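Local coordinates for protein 3-dehydroquinate dehydratase (PDB 2EGZ) that probably catalyses the cis-dehydration of 3-dehydroquinate to 3-dehydroshikimate, the third step of the chorismate pathway, through a Schiff-base intermediate with the substrate, at residues I26-D32 with K55-R61; D85-L91 with K109-S114; M1-L7 with V189-L195; E21-D25 with L206-V210. All blocks are in the same frame, centred on the assembly; numbering follows the deposited sequence.

Interaction 1 (I26-D32 with K55-R61); sequences IVELRVD and KTILTIR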
loop_
_atom_site.group_PDB
_atom_site.type_symbol
_atom_site.label_atom_id
_atom_site.label_comp_id
_atom_site.label_asym_id
_atom_site.label_seq_id
_atom_site.Cartn_x
_atom_site.Cartn_y
_atom_site.Cartn_z
ATOM N N ILE B 26 -21.474 -7.802 16.829
ATOM C CA ILE B 26 -20.116 -7.327 17.021
ATOM C C ILE B 26 -19.985 -5.812 16.978
ATOM O O ILE B 26 -20.700 -5.141 16.240
ATOM C CB ILE B 26 -19.200 -7.870 15.902
ATOM C CG1 ILE B 26 -19.202 -9.396 15.911
ATOM C CG2 ILE B 26 -17.800 -7.312 16.052
ATOM C CD1 ILE B 26 -18.531 -9.991 14.693
ATOM N N VAL B 27 -19.065 -5.284 17.778
ATOM C CA VAL B 27 -18.772 -3.860 17.758
ATOM C C VAL B 27 -17.321 -3.773 17.302
ATOM O O VAL B 27 -16.435 -4.394 17.893
ATOM C CB VAL B 27 -18.892 -3.188 19.154
ATOM C CG1 VAL B 27 -18.198 -1.825 19.137
ATOM C CG2 VAL B 27 -20.357 -3.000 19.518
ATOM N N GLU B 28 -17.078 -3.036 16.229
ATOM C CA GLU B 28 -15.715 -2.872 15.754
ATOM C C GLU B 28 -15.167 -1.572 16.319
ATOM O O GLU B 28 -15.670 -0.491 16.005
ATOM C CB GLU B 28 -15.653 -2.808 14.226
ATOM C CG GLU B 28 -14.250 -2.461 13.715
ATOM C CD GLU B 28 -14.159 -2.384 12.203
ATOM O OE1 GLU B 28 -15.086 -1.829 11.583
ATOM O OE2 GLU B 28 -13.151 -2.863 11.636
ATOM N N LEU B 29 -14.146 -1.669 17.160
ATOM C CA LEU B 29 -13.553 -0.468 17.723
ATOM C C LEU B 29 -12.564 0.083 16.708
ATOM O O LEU B 29 -11.529 -0.524 16.444
ATOM C CB LEU B 29 -12.829 -0.769 19.042
ATOM C CG LEU B 29 -13.670 -0.966 20.308
ATOM C CD1 LEU B 29 -14.573 -2.170 20.141
ATOM C CD2 LEU B 29 -12.754 -1.158 21.508
ATOM N N ARG B 30 -12.911 1.218 16.111
ATOM C CA ARG B 30 -12.033 1.859 15.142
ATOM C C ARG B 30 -11.138 2.783 15.954
ATOM O O ARG B 30 -11.390 3.985 16.053
ATOM C CB ARG B 30 -12.851 2.655 14.121
ATOM C CG ARG B 30 -13.554 1.791 13.076
ATOM C CD ARG B 30 -12.539 1.065 12.199
ATOM N NE ARG B 30 -11.673 2.009 11.491
ATOM C CZ ARG B 30 -11.966 2.567 10.320
ATOM N NH1 ARG B 30 -13.106 2.274 9.707
ATOM N NH2 ARG B 30 -11.127 3.439 9.774
ATOM N N VAL B 31 -10.097 2.203 16.543
ATOM C CA VAL B 31 -9.171 2.949 17.381
ATOM C C VAL B 31 -8.498 4.104 16.650
ATOM O O VAL B 31 -8.035 5.053 17.281
ATOM C CB VAL B 31 -8.099 2.019 17.972
ATOM C CG1 VAL B 31 -7.216 2.790 18.946
ATOM C CG2 VAL B 31 -8.770 0.847 18.678
ATOM N N ASP B 32 -8.446 4.035 15.324
ATOM C CA ASP B 32 -7.836 5.108 14.547
ATOM C C ASP B 32 -8.698 6.370 14.613
ATOM O O ASP B 32 -8.246 7.462 14.267
ATOM C CB ASP B 32 -7.658 4.679 13.088
ATOM C CG ASP B 32 -8.926 4.101 12.494
ATOM O OD1 ASP B 32 -9.344 3.012 12.942
ATOM O OD2 ASP B 32 -9.506 4.735 11.586
ATOM N N LYS B 55 -19.346 -9.306 20.820
ATOM C CA LYS B 55 -17.965 -9.600 20.466
ATOM C C LYS B 55 -17.316 -8.341 19.921
ATOM O O LYS B 55 -18.006 -7.391 19.552
ATOM C CB LYS B 55 -17.896 -10.711 19.422
ATOM C CG LYS B 55 -18.176 -12.086 20.000
ATOM C CD LYS B 55 -18.090 -13.152 18.927
ATOM C CE LYS B 55 -18.269 -14.538 19.518
ATOM N NZ LYS B 55 -17.187 -14.858 20.489
ATOM N N THR B 56 -15.989 -8.339 19.864
ATOM C CA THR B 56 -15.254 -7.180 19.388
ATOM C C THR B 56 -14.302 -7.470 18.244
ATOM O O THR B 56 -13.829 -8.592 18.074
ATOM C CB THR B 56 -14.381 -6.574 20.501
ATOM O OG1 THR B 56 -13.422 -7.554 20.933
ATOM C CG2 THR B 56 -15.228 -6.144 21.681
ATOM N N ILE B 57 -14.047 -6.432 17.455
ATOM C CA ILE B 57 -13.076 -6.479 16.374
ATOM C C ILE B 57 -12.167 -5.310 16.734
ATOM O O ILE B 57 -12.628 -4.173 16.866
ATOM C CB ILE B 57 -13.679 -6.203 14.976
ATOM C CG1 ILE B 57 -14.549 -7.375 14.520
ATOM C CG2 ILE B 57 -12.549 -6.013 13.966
ATOM C CD1 ILE B 57 -15.292 -7.104 13.221
ATOM N N LEU B 58 -10.888 -5.600 16.928
ATOM C CA LEU B 58 -9.915 -4.569 17.262
ATOM C C LEU B 58 -9.296 -4.083 15.957
ATOM O O LEU B 58 -8.543 -4.816 15.315
ATOM C CB LEU B 58 -8.825 -5.144 18.171
ATOM C CG LEU B 58 -7.632 -4.237 18.495
ATOM C CD1 LEU B 58 -8.102 -3.024 19.290
ATOM C CD2 LEU B 58 -6.594 -5.022 19.287
ATOM N N THR B 59 -9.634 -2.857 15.565
ATOM C CA THR B 59 -9.114 -2.267 14.339
ATOM C C THR B 59 -8.389 -0.964 14.633
ATOM O O THR B 59 -8.878 -0.125 15.384
ATOM C CB THR B 59 -10.237 -1.956 13.327
ATOM O OG1 THR B 59 -10.865 -3.175 12.916
ATOM C CG2 THR B 59 -9.668 -1.255 12.094
ATOM N N ILE B 60 -7.215 -0.809 14.039
ATOM C CA ILE B 60 -6.420 0.404 14.203
ATOM C C ILE B 60 -5.947 0.678 12.785
ATOM O O ILE B 60 -4.766 0.547 12.473
ATOM C CB ILE B 60 -5.209 0.160 15.114
ATOM C CG1 ILE B 60 -5.655 -0.568 16.385
ATOM C CG2 ILE B 60 -4.570 1.497 15.487
ATOM C CD1 ILE B 60 -4.511 -0.997 17.283
ATOM N N ARG B 61 -6.896 1.045 11.930
ATOM C CA ARG B 61 -6.634 1.283 10.516
ATOM C C ARG B 61 -5.439 2.162 10.177
ATOM O O ARG B 61 -5.302 3.273 10.687
ATOM C CB ARG B 61 -7.882 1.862 9.844
ATOM C CG ARG B 61 -7.841 1.780 8.327
ATOM C CD ARG B 61 -8.030 0.347 7.850
ATOM N NE ARG B 61 -9.347 -0.164 8.219
ATOM C CZ ARG B 61 -10.493 0.265 7.692
ATOM N NH1 ARG B 61 -10.499 1.214 6.760
ATOM N NH2 ARG B 61 -11.642 -0.246 8.108
#

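Interaction 2 (D85-L91 with K109-S114); sequences DYTDIEL and KKLIIS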
loop_
_atom_site.group_PDB
_atom_site.type_symbol
_atom_site.label_atom_id
_atom_site.label_comp_id
_atom_site.label_asym_id
_atom_site.label_seq_id
_atom_site.Cartn_x
_atom_site.Cartn_y
_atom_site.Cartn_z
ATOM N N ASP B 85 -12.110 -10.583 20.370
ATOM C CA ASP B 85 -12.558 -11.764 19.632
ATOM C C ASP B 85 -11.918 -11.812 18.253
ATOM O O ASP B 85 -11.556 -12.885 17.765
ATOM C CB ASP B 85 -14.079 -11.759 19.520
ATOM C CG ASP B 85 -14.752 -11.671 20.873
ATOM O OD1 ASP B 85 -14.814 -12.703 21.584
ATOM O OD2 ASP B 85 -15.195 -10.565 21.236
ATOM N N TYR B 86 -11.788 -10.645 17.628
ATOM C CA TYR B 86 -11.160 -10.525 16.312
ATOM C C TYR B 86 -10.212 -9.336 16.334
ATOM O O TYR B 86 -10.411 -8.381 17.087
ATOM C CB TYR B 86 -12.175 -10.202 15.210
ATOM C CG TYR B 86 -13.300 -11.180 14.995
ATOM C CD1 TYR B 86 -13.196 -12.192 14.038
ATOM C CD2 TYR B 86 -14.498 -11.050 15.693
ATOM C CE1 TYR B 86 -14.266 -13.040 13.776
ATOM C CE2 TYR B 86 -15.569 -11.891 15.442
ATOM C CZ TYR B 86 -15.450 -12.879 14.482
ATOM O OH TYR B 86 -16.526 -13.690 14.204
ATOM N N THR B 87 -9.196 -9.402 15.484
ATOM C CA THR B 87 -8.258 -8.307 15.296
ATOM C C THR B 87 -8.182 -8.152 13.780
ATOM O O THR B 87 -7.976 -9.131 13.059
ATOM C CB THR B 87 -6.850 -8.613 15.841
ATOM O OG1 THR B 87 -6.873 -8.600 17.275
ATOM C CG2 THR B 87 -5.862 -7.561 15.348
ATOM N N ASP B 88 -8.393 -6.934 13.299
ATOM C CA ASP B 88 -8.339 -6.660 11.868
ATOM C C ASP B 88 -7.033 -5.932 11.567
ATOM O O ASP B 88 -6.814 -4.822 12.047
ATOM C CB ASP B 88 -9.534 -5.783 11.450
ATOM C CG ASP B 88 -9.553 -5.477 9.954
ATOM O OD1 ASP B 88 -8.468 -5.271 9.368
ATOM O OD2 ASP B 88 -10.658 -5.420 9.361
ATOM N N ILE B 89 -6.167 -6.570 10.788
ATOM C CA ILE B 89 -4.894 -5.971 10.405
ATOM C C ILE B 89 -4.875 -5.922 8.877
ATOM O O ILE B 89 -5.408 -6.812 8.223
ATOM C CB ILE B 89 -3.698 -6.806 10.931
ATOM C CG1 ILE B 89 -2.369 -6.122 10.577
ATOM C CG2 ILE B 89 -3.746 -8.208 10.353
ATOM C CD1 ILE B 89 -2.180 -4.767 11.231
ATOM N N GLU B 90 -4.286 -4.876 8.307
ATOM C CA GLU B 90 -4.235 -4.757 6.851
ATOM C C GLU B 90 -3.201 -5.708 6.263
ATOM O O GLU B 90 -2.124 -5.904 6.837
ATOM C CB GLU B 90 -3.876 -3.331 6.424
ATOM C CG GLU B 90 -4.745 -2.215 6.994
ATOM C CD GLU B 90 -4.473 -1.943 8.461
ATOM O OE1 GLU B 90 -3.347 -2.229 8.928
ATOM O OE2 GLU B 90 -5.383 -1.426 9.143
ATOM N N LEU B 91 -3.528 -6.298 5.117
ATOM C CA LEU B 91 -2.607 -7.208 4.447
ATOM C C LEU B 91 -1.342 -6.423 4.109
ATOM O O LEU B 91 -0.246 -6.976 4.086
ATOM C CB LEU B 91 -3.236 -7.751 3.156
ATOM C CG LEU B 91 -2.378 -8.630 2.237
ATOM C CD1 LEU B 91 -1.923 -9.884 2.971
ATOM C CD2 LEU B 91 -3.183 -9.006 1.004
ATOM N N LYS B 109 -8.084 -16.517 19.592
ATOM C CA LYS B 109 -8.844 -15.463 18.932
ATOM C C LYS B 109 -8.710 -15.558 17.413
ATOM O O LYS B 109 -8.000 -16.429 16.908
ATOM C CB LYS B 109 -8.363 -14.099 19.428
ATOM C CG LYS B 109 -8.498 -13.928 20.933
ATOM C CD LYS B 109 -9.942 -14.109 21.368
ATOM C CE LYS B 109 -10.127 -13.891 22.862
ATOM N NZ LYS B 109 -9.540 -14.986 23.675
ATOM N N LYS B 110 -9.382 -14.662 16.690
ATOM C CA LYS B 110 -9.355 -14.684 15.227
ATOM C C LYS B 110 -8.707 -13.466 14.592
ATOM O O LYS B 110 -8.816 -12.351 15.101
ATOM C CB LYS B 110 -10.777 -14.823 14.671
ATOM C CG LYS B 110 -11.489 -16.095 15.090
ATOM C CD LYS B 110 -12.876 -16.179 14.466
ATOM C CE LYS B 110 -13.540 -17.513 14.787
ATOM N NZ LYS B 110 -14.870 -17.642 14.127
ATOM N N LEU B 111 -8.048 -13.687 13.459
ATOM C CA LEU B 111 -7.386 -12.606 12.749
ATOM C C LEU B 111 -8.056 -12.330 11.413
ATOM O O LEU B 111 -8.243 -13.237 10.601
ATOM C CB LEU B 111 -5.915 -12.951 12.499
ATOM C CG LEU B 111 -5.039 -11.828 11.928
ATOM C CD1 LEU B 111 -4.962 -10.692 12.935
ATOM C CD2 LEU B 111 -3.640 -12.355 11.612
ATOM N N ILE B 112 -8.437 -11.078 11.201
ATOM C CA ILE B 112 -9.027 -10.678 9.934
ATOM C C ILE B 112 -7.897 -9.946 9.228
ATOM O O ILE B 112 -7.234 -9.113 9.832
ATOM C CB ILE B 112 -10.207 -9.704 10.125
ATOM C CG1 ILE B 112 -11.411 -10.441 10.717
ATOM C CG2 ILE B 112 -10.574 -9.062 8.796
ATOM C CD1 ILE B 112 -12.563 -9.511 11.070
ATOM N N ILE B 113 -7.654 -10.276 7.965
ATOM C CA ILE B 113 -6.600 -9.616 7.207
ATOM C C ILE B 113 -7.310 -8.910 6.070
ATOM O O ILE B 113 -7.834 -9.542 5.152
ATOM C CB ILE B 113 -5.579 -10.634 6.691
ATOM C CG1 ILE B 113 -4.871 -11.276 7.892
ATOM C CG2 ILE B 113 -4.569 -9.944 5.775
ATOM C CD1 ILE B 113 -3.921 -12.409 7.535
ATOM N N SER B 114 -7.328 -7.585 6.152
ATOM C CA SER B 114 -8.053 -6.767 5.195
ATOM C C SER B 114 -7.304 -6.034 4.091
ATOM O O SER B 114 -6.097 -5.802 4.157
ATOM C CB SER B 114 -8.875 -5.741 5.970
ATOM O OG SER B 114 -8.013 -4.910 6.735
HETATM O O HOH W 1 -16.372 -15.352 12.152
#

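Interaction 3 (M1-L7 with V189-L195); sequences MLIAVPL and VITYCSL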
loop_
_atom_site.group_PDB
_atom_site.type_symbol
_atom_site.label_atom_id
_atom_site.label_comp_id
_atom_site.label_asym_id
_atom_site.label_seq_id
_atom_site.Cartn_x
_atom_site.Cartn_y
_atom_site.Cartn_z
ATOM N N MET B 1 -25.073 -14.815 8.972
ATOM C CA MET B 1 -23.871 -13.951 9.101
ATOM C C MET B 1 -23.953 -13.087 10.347
ATOM O O MET B 1 -25.040 -12.785 10.842
ATOM C CB MET B 1 -23.741 -13.019 7.899
ATOM C CG MET B 1 -24.757 -11.902 7.919
ATOM S SD MET B 1 -26.140 -12.208 6.836
ATOM C CE MET B 1 -25.795 -10.929 5.603
ATOM N N LEU B 2 -22.792 -12.671 10.830
ATOM C CA LEU B 2 -22.710 -11.819 12.005
ATOM C C LEU B 2 -22.788 -10.371 11.544
ATOM O O LEU B 2 -22.300 -10.034 10.468
ATOM C CB LEU B 2 -21.389 -12.067 12.732
ATOM C CG LEU B 2 -21.205 -13.502 13.238
ATOM C CD1 LEU B 2 -19.848 -13.628 13.926
ATOM C CD2 LEU B 2 -22.329 -13.868 14.195
ATOM N N ILE B 3 -23.404 -9.522 12.360
ATOM C CA ILE B 3 -23.541 -8.108 12.027
ATOM C C ILE B 3 -22.653 -7.267 12.926
ATOM O O ILE B 3 -22.737 -7.351 14.156
ATOM C CB ILE B 3 -24.988 -7.628 12.198
ATOM C CG1 ILE B 3 -25.919 -8.451 11.313
ATOM C CG2 ILE B 3 -25.087 -6.151 11.834
ATOM C CD1 ILE B 3 -27.390 -8.138 11.524
ATOM N N ALA B 4 -21.807 -6.449 12.309
ATOM C CA ALA B 4 -20.898 -5.596 13.058
ATOM C C ALA B 4 -21.141 -4.125 12.772
ATOM O O ALA B 4 -21.554 -3.756 11.676
ATOM C CB ALA B 4 -19.456 -5.944 12.719
ATOM N N VAL B 5 -20.876 -3.290 13.768
ATOM C CA VAL B 5 -21.035 -1.852 13.616
ATOM C C VAL B 5 -19.786 -1.172 14.158
ATOM O O VAL B 5 -19.350 -1.455 15.276
ATOM C CB VAL B 5 -22.277 -1.331 14.380
ATOM C CG1 VAL B 5 -22.207 -1.742 15.838
ATOM C CG2 VAL B 5 -22.368 0.185 14.255
ATOM N N PRO B 6 -19.163 -0.296 13.353
ATOM C CA PRO B 6 -17.961 0.409 13.799
ATOM C C PRO B 6 -18.337 1.553 14.724
ATOM O O PRO B 6 -19.386 2.174 14.559
ATOM C CB PRO B 6 -17.362 0.923 12.498
ATOM C CG PRO B 6 -18.585 1.200 11.672
ATOM C CD PRO B 6 -19.400 -0.059 11.918
ATOM N N LEU B 7 -17.477 1.834 15.691
ATOM C CA LEU B 7 -17.731 2.917 16.627
ATOM C C LEU B 7 -16.435 3.573 17.065
ATOM O O LEU B 7 -15.409 2.905 17.213
ATOM C CB LEU B 7 -18.450 2.398 17.879
ATOM C CG LEU B 7 -19.876 1.840 17.823
ATOM C CD1 LEU B 7 -20.278 1.410 19.228
ATOM C CD2 LEU B 7 -20.852 2.887 17.293
ATOM N N VAL B 189 -18.867 -13.945 6.024
ATOM C CA VAL B 189 -19.325 -14.252 7.375
ATOM C C VAL B 189 -19.711 -13.088 8.280
ATOM O O VAL B 189 -20.371 -13.297 9.302
ATOM C CB VAL B 189 -18.273 -15.106 8.108
ATOM C CG1 VAL B 189 -18.096 -16.430 7.378
ATOM C CG2 VAL B 189 -16.938 -14.355 8.173
ATOM N N ILE B 190 -19.298 -11.879 7.916
ATOM C CA ILE B 190 -19.614 -10.687 8.700
ATOM C C ILE B 190 -20.013 -9.559 7.760
ATOM O O ILE B 190 -19.418 -9.390 6.692
ATOM C CB ILE B 190 -18.392 -10.212 9.536
ATOM C CG1 ILE B 190 -17.982 -11.291 10.539
ATOM C CG2 ILE B 190 -18.720 -8.898 10.256
ATOM C CD1 ILE B 190 -16.654 -11.001 11.242
ATOM N N THR B 191 -21.038 -8.805 8.144
ATOM C CA THR B 191 -21.487 -7.672 7.349
ATOM C C THR B 191 -21.380 -6.461 8.275
ATOM O O THR B 191 -21.503 -6.594 9.489
ATOM C CB THR B 191 -22.943 -7.859 6.848
ATOM O OG1 THR B 191 -23.250 -6.850 5.875
ATOM C CG2 THR B 191 -23.928 -7.768 8.000
ATOM N N TYR B 192 -21.129 -5.290 7.705
ATOM C CA TYR B 192 -20.958 -4.077 8.501
ATOM C C TYR B 192 -22.070 -3.072 8.253
ATOM O O TYR B 192 -22.421 -2.781 7.107
ATOM C CB TYR B 192 -19.601 -3.443 8.184
ATOM C CG TYR B 192 -18.431 -4.337 8.516
ATOM C CD1 TYR B 192 -17.534 -3.995 9.528
ATOM C CD2 TYR B 192 -18.230 -5.540 7.832
ATOM C CE1 TYR B 192 -16.456 -4.835 9.853
ATOM C CE2 TYR B 192 -17.161 -6.384 8.149
ATOM C CZ TYR B 192 -16.281 -6.024 9.159
ATOM O OH TYR B 192 -15.226 -6.851 9.474
ATOM N N CYS B 193 -22.604 -2.530 9.339
ATOM C CA CYS B 193 -23.698 -1.572 9.258
ATOM C C CYS B 193 -23.339 -0.249 9.902
ATOM O O CYS B 193 -22.279 -0.104 10.510
ATOM C CB CYS B 193 -24.930 -2.124 9.983
ATOM S SG CYS B 193 -25.615 -3.634 9.318
ATOM N N SER B 194 -24.241 0.714 9.753
ATOM C CA SER B 194 -24.084 2.024 10.373
ATOM C C SER B 194 -24.975 1.902 11.606
ATOM O O SER B 194 -25.945 1.147 11.590
ATOM C CB SER B 194 -24.606 3.125 9.448
ATOM O OG SER B 194 -25.965 2.909 9.127
ATOM N N LEU B 195 -24.659 2.619 12.677
ATOM C CA LEU B 195 -25.476 2.507 13.880
ATOM C C LEU B 195 -26.923 2.917 13.629
ATOM O O LEU B 195 -27.851 2.199 14.011
ATOM C CB LEU B 195 -24.892 3.356 15.009
ATOM C CG LEU B 195 -25.553 3.095 16.363
ATOM C CD1 LEU B 195 -25.327 1.641 16.761
ATOM C CD2 LEU B 195 -24.974 4.030 17.408
#

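Interaction 4 (E21-D25 with L206-V210); sequences EKGAD and LEEMV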
loop_
_atom_site.group_PDB
_atom_site.type_symbol
_atom_site.label_atom_id
_atom_site.label_comp_id
_atom_site.label_asym_id
_atom_site.label_seq_id
_atom_site.Cartn_x
_atom_site.Cartn_y
_atom_site.Cartn_z
ATOM N N GLU B 21 -29.216 -3.263 21.748
ATOM C CA GLU B 21 -30.665 -3.309 21.579
ATOM C C GLU B 21 -31.093 -3.501 20.127
ATOM O O GLU B 21 -32.040 -4.236 19.847
ATOM C CB GLU B 21 -31.297 -2.037 22.142
ATOM N N LYS B 22 -30.389 -2.850 19.207
ATOM C CA LYS B 22 -30.730 -2.952 17.793
ATOM C C LYS B 22 -30.327 -4.262 17.112
ATOM O O LYS B 22 -30.723 -4.510 15.975
ATOM C CB LYS B 22 -30.171 -1.743 17.045
ATOM C CG LYS B 22 -30.885 -0.456 17.447
ATOM C CD LYS B 22 -30.341 0.767 16.749
ATOM C CE LYS B 22 -31.021 2.023 17.284
ATOM N NZ LYS B 22 -32.509 1.954 17.158
ATOM N N GLY B 23 -29.553 -5.101 17.799
ATOM C CA GLY B 23 -29.187 -6.388 17.227
ATOM C C GLY B 23 -27.777 -6.644 16.712
ATOM O O GLY B 23 -27.555 -7.623 15.996
ATOM N N ALA B 24 -26.822 -5.792 17.060
ATOM C CA ALA B 24 -25.452 -5.995 16.603
ATOM C C ALA B 24 -24.863 -7.205 17.321
ATOM O O ALA B 24 -25.149 -7.431 18.496
ATOM C CB ALA B 24 -24.612 -4.762 16.893
ATOM N N ASP B 25 -24.053 -7.985 16.611
ATOM C CA ASP B 25 -23.414 -9.156 17.211
ATOM C C ASP B 25 -22.010 -8.743 17.600
ATOM O O ASP B 25 -21.429 -9.258 18.559
ATOM C CB ASP B 25 -23.298 -10.297 16.197
ATOM C CG ASP B 25 -24.636 -10.790 15.714
ATOM O OD1 ASP B 25 -25.389 -11.335 16.546
ATOM O OD2 ASP B 25 -24.933 -10.635 14.505
ATOM N N LEU B 206 -28.189 -0.768 11.163
ATOM C CA LEU B 206 -28.211 -2.004 11.932
ATOM C C LEU B 206 -29.599 -2.628 12.049
ATOM O O LEU B 206 -29.771 -3.823 11.807
ATOM C CB LEU B 206 -27.642 -1.743 13.328
ATOM C CG LEU B 206 -27.772 -2.847 14.380
ATOM C CD1 LEU B 206 -27.135 -4.141 13.886
ATOM C CD2 LEU B 206 -27.099 -2.384 15.659
ATOM N N GLU B 207 -30.591 -1.826 12.424
ATOM C CA GLU B 207 -31.948 -2.339 12.579
ATOM C C GLU B 207 -32.479 -2.977 11.307
ATOM O O GLU B 207 -33.129 -4.018 11.354
ATOM C CB GLU B 207 -32.900 -1.223 13.018
ATOM C CG GLU B 207 -32.628 -0.685 14.409
ATOM C CD GLU B 207 -33.683 0.308 14.861
ATOM O OE1 GLU B 207 -33.889 1.320 14.160
ATOM O OE2 GLU B 207 -34.304 0.073 15.920
ATOM N N GLU B 208 -32.208 -2.348 10.169
ATOM C CA GLU B 208 -32.673 -2.872 8.893
ATOM C C GLU B 208 -31.989 -4.189 8.528
ATOM O O GLU B 208 -32.643 -5.121 8.060
ATOM C CB GLU B 208 -32.458 -1.833 7.785
ATOM C CG GLU B 208 -33.410 -0.643 7.877
ATOM C CD GLU B 208 -33.148 0.413 6.814
ATOM O OE1 GLU B 208 -32.931 0.040 5.640
ATOM O OE2 GLU B 208 -33.171 1.619 7.152
ATOM N N MET B 209 -30.682 -4.279 8.753
ATOM C CA MET B 209 -29.959 -5.507 8.418
ATOM C C MET B 209 -30.428 -6.680 9.277
ATOM O O MET B 209 -30.449 -7.823 8.824
ATOM C CB MET B 209 -28.455 -5.310 8.593
ATOM C CG MET B 209 -27.626 -6.515 8.171
ATOM S SD MET B 209 -27.838 -6.974 6.419
ATOM C CE MET B 209 -26.660 -5.871 5.683
ATOM N N VAL B 210 -30.800 -6.399 10.520
ATOM C CA VAL B 210 -31.273 -7.456 11.405
ATOM C C VAL B 210 -32.538 -8.087 10.828
ATOM O O VAL B 210 -32.677 -9.311 10.784
ATOM C CB VAL B 210 -31.567 -6.901 12.813
ATOM C CG1 VAL B 210 -32.330 -7.926 13.636
ATOM C CG2 VAL B 210 -30.252 -6.549 13.502
#

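Interaction 1 (I26-D32 with K55-R61)
Two arginines lie flat on one another where these parallel strands end: the guanidinium centres of R30 and R61 are 3.8 Å apart, with NH1 of R30 only 3.3 Å from NH2 of R61 and no hydrogen bond between these two donors. Stacking like charges is probably tolerated because both guanidiniums also have acceptors. R30 sends NE to OD1 of D32 (2.9 Å) and NH2 to OD2 of D32 (2.8 Å), a two-pronged salt bridge, while R61 is hydrogen-bonded to the carbonyl of E65 and to a tartrate probably from the crystallisation liquor. R61 binds 3-dehydroquinate, and E28, L29 and R30 are predicted to do so, which places the pair at the C-terminal mouth of the TIM barrel, where such enzymes carry their active sites. The strands are successive ones, joined by helix 39-51 in a beta-alpha-beta unit. Backbone hydrogen bonds alternate between them from V27 N to K55 O (3.0 Å) to V31 N to T59 O (2.9 Å). I26, E28, I57 and T59 face the barrel interior, apolar near the strands' N-terminal ends (I26 CG2 to I57 CG1, 3.6 Å) and polar toward their C-terminal ends. There OG1 of T59 donates to OE2 of E28 at 2.6 Å, close to the Schiff-base lysine K142; threonine's short hydroxyl suits a partner whose longer chain reaches across. On the opposite face, L29 and T56 meet helix 39-51, and L58 meets helix 73-80.

Interaction 2 (D85-L91 with K109-S114)
Y86 lays its ring beside the aliphatic part of K110, CE1 to CD of the lysine at 3.5 Å, and CD1 of the ring also meets CD1 of I112 at 4.0 Å. A long chain suits K110 here: its methylenes pack while its amine reaches a water, 2.6 Å from Y86 OH and, weakly, 3.4 Å from K110 NZ. The strands are parallel neighbours of the TIM barrel, linked through helix 94-107, and bond from K110 N to D85 O (3.0 Å) up to L91 N to S114 O (2.8 Å), with I112 N to T87 O the shortest backbone bond at 2.7 Å. I89, L111 and I113 point to the helical layer, where CG2 of I89 touches CD1 of L111 at 3.8 Å. On the other face, S114 OG donates to OD1 of D88 at 2.7 Å. With S114 beside the catalytic H116 and D88 OD2 in a long, weak ion pair with K142, this buried polar pair probably helps set the active site's electrostatics.

Interaction 3 (M1-L7 with V189-L195)
M1 precedes the strand, its CG 4.2 Å from CG2 of T191. L2 makes the first backbone bonds, its N to V189 O and its O from T191 N, both 2.9 Å, and its CB rests 4.1 Å from CG1 of I190 on the interior face. I3 turns to the other face, where CG2 lies 3.6 Å from SG of C193 and helix 206-217 covers both; a branched apolar side chain fills this seam. A4 then bonds through N to T191 O and through O to C193 N, each 2.8 Å. Its methyl sits over a face of the Y192 ring, CB to CD1 4.2 Å, and a small residue fits well against that broad ring. V5 CG2 reaches CB of L195 at 4.1 Å. P6, which has no NH to donate, brings CD to 3.2 Å from C193 O, and L7 CD2 comes 4.3 Å from CD2 of L195. Y192 makes a cation-pi contact with the Schiff-base lysine K142. Pairing of the first strand with the eighth, in parallel and 182 residues apart in sequence, is the closure of a (beta/alpha)8 TIM barrel.

Interaction 4 (E21-D25 with L206-V210)
This is a helix-end contact in the outer layer of the TIM barrel: the C-terminus of helix 12-22, the first, packs against the first turn of helix 206-217, the last, so the ring of helices closes here. Helix 12-22 ends in a Schellman motif at G23, whose phi of 107° suits glycine. Any CB there would also clash, falling 2.6 Å from CG2 of V210, so the missing side chain lets the two backbones approach. L206, buried, is the apolar centre, with CD2 3.4 Å from CB of K22 and 3.7 Å from CB of A24; leucine is long enough to reach across, and alanine small enough to receive it. Toward the sheet, L206 and V210 also touch I3 of strand 2-7. At the solvent edge long charged chains take over, and NZ of K22 forms a salt bridge with OE2 of E207 at 2.9 Å, though as a hydrogen bond it is weak. A methyl of V210, CG2, packs against the helix end, 3.2 Å from O of K22.

In the fold
Interactions 1, 2 and 3 are buried pairings within one parallel barrel sheet, whereas interaction 4 is partly exposed, in the surrounding helices. Interactions 1 and 2 each join consecutive strands and meet where 55-59 adjoins 86-90, L58 N to Y86 O being 2.8 Å. Interaction 3 joins the first strand to the last and encloses both in sequence; it shares the sheet with interaction 1 through E28 N and V5 O, 2.9 Å apart. Interaction 4 backs it, with centres about 8 Å apart and M209 against C193. Backbone bonds dominate the strand pairs, with polar side chains gathered near the catalytic mouth, while interaction 4 relies on side-chain packing and a peripheral salt bridge.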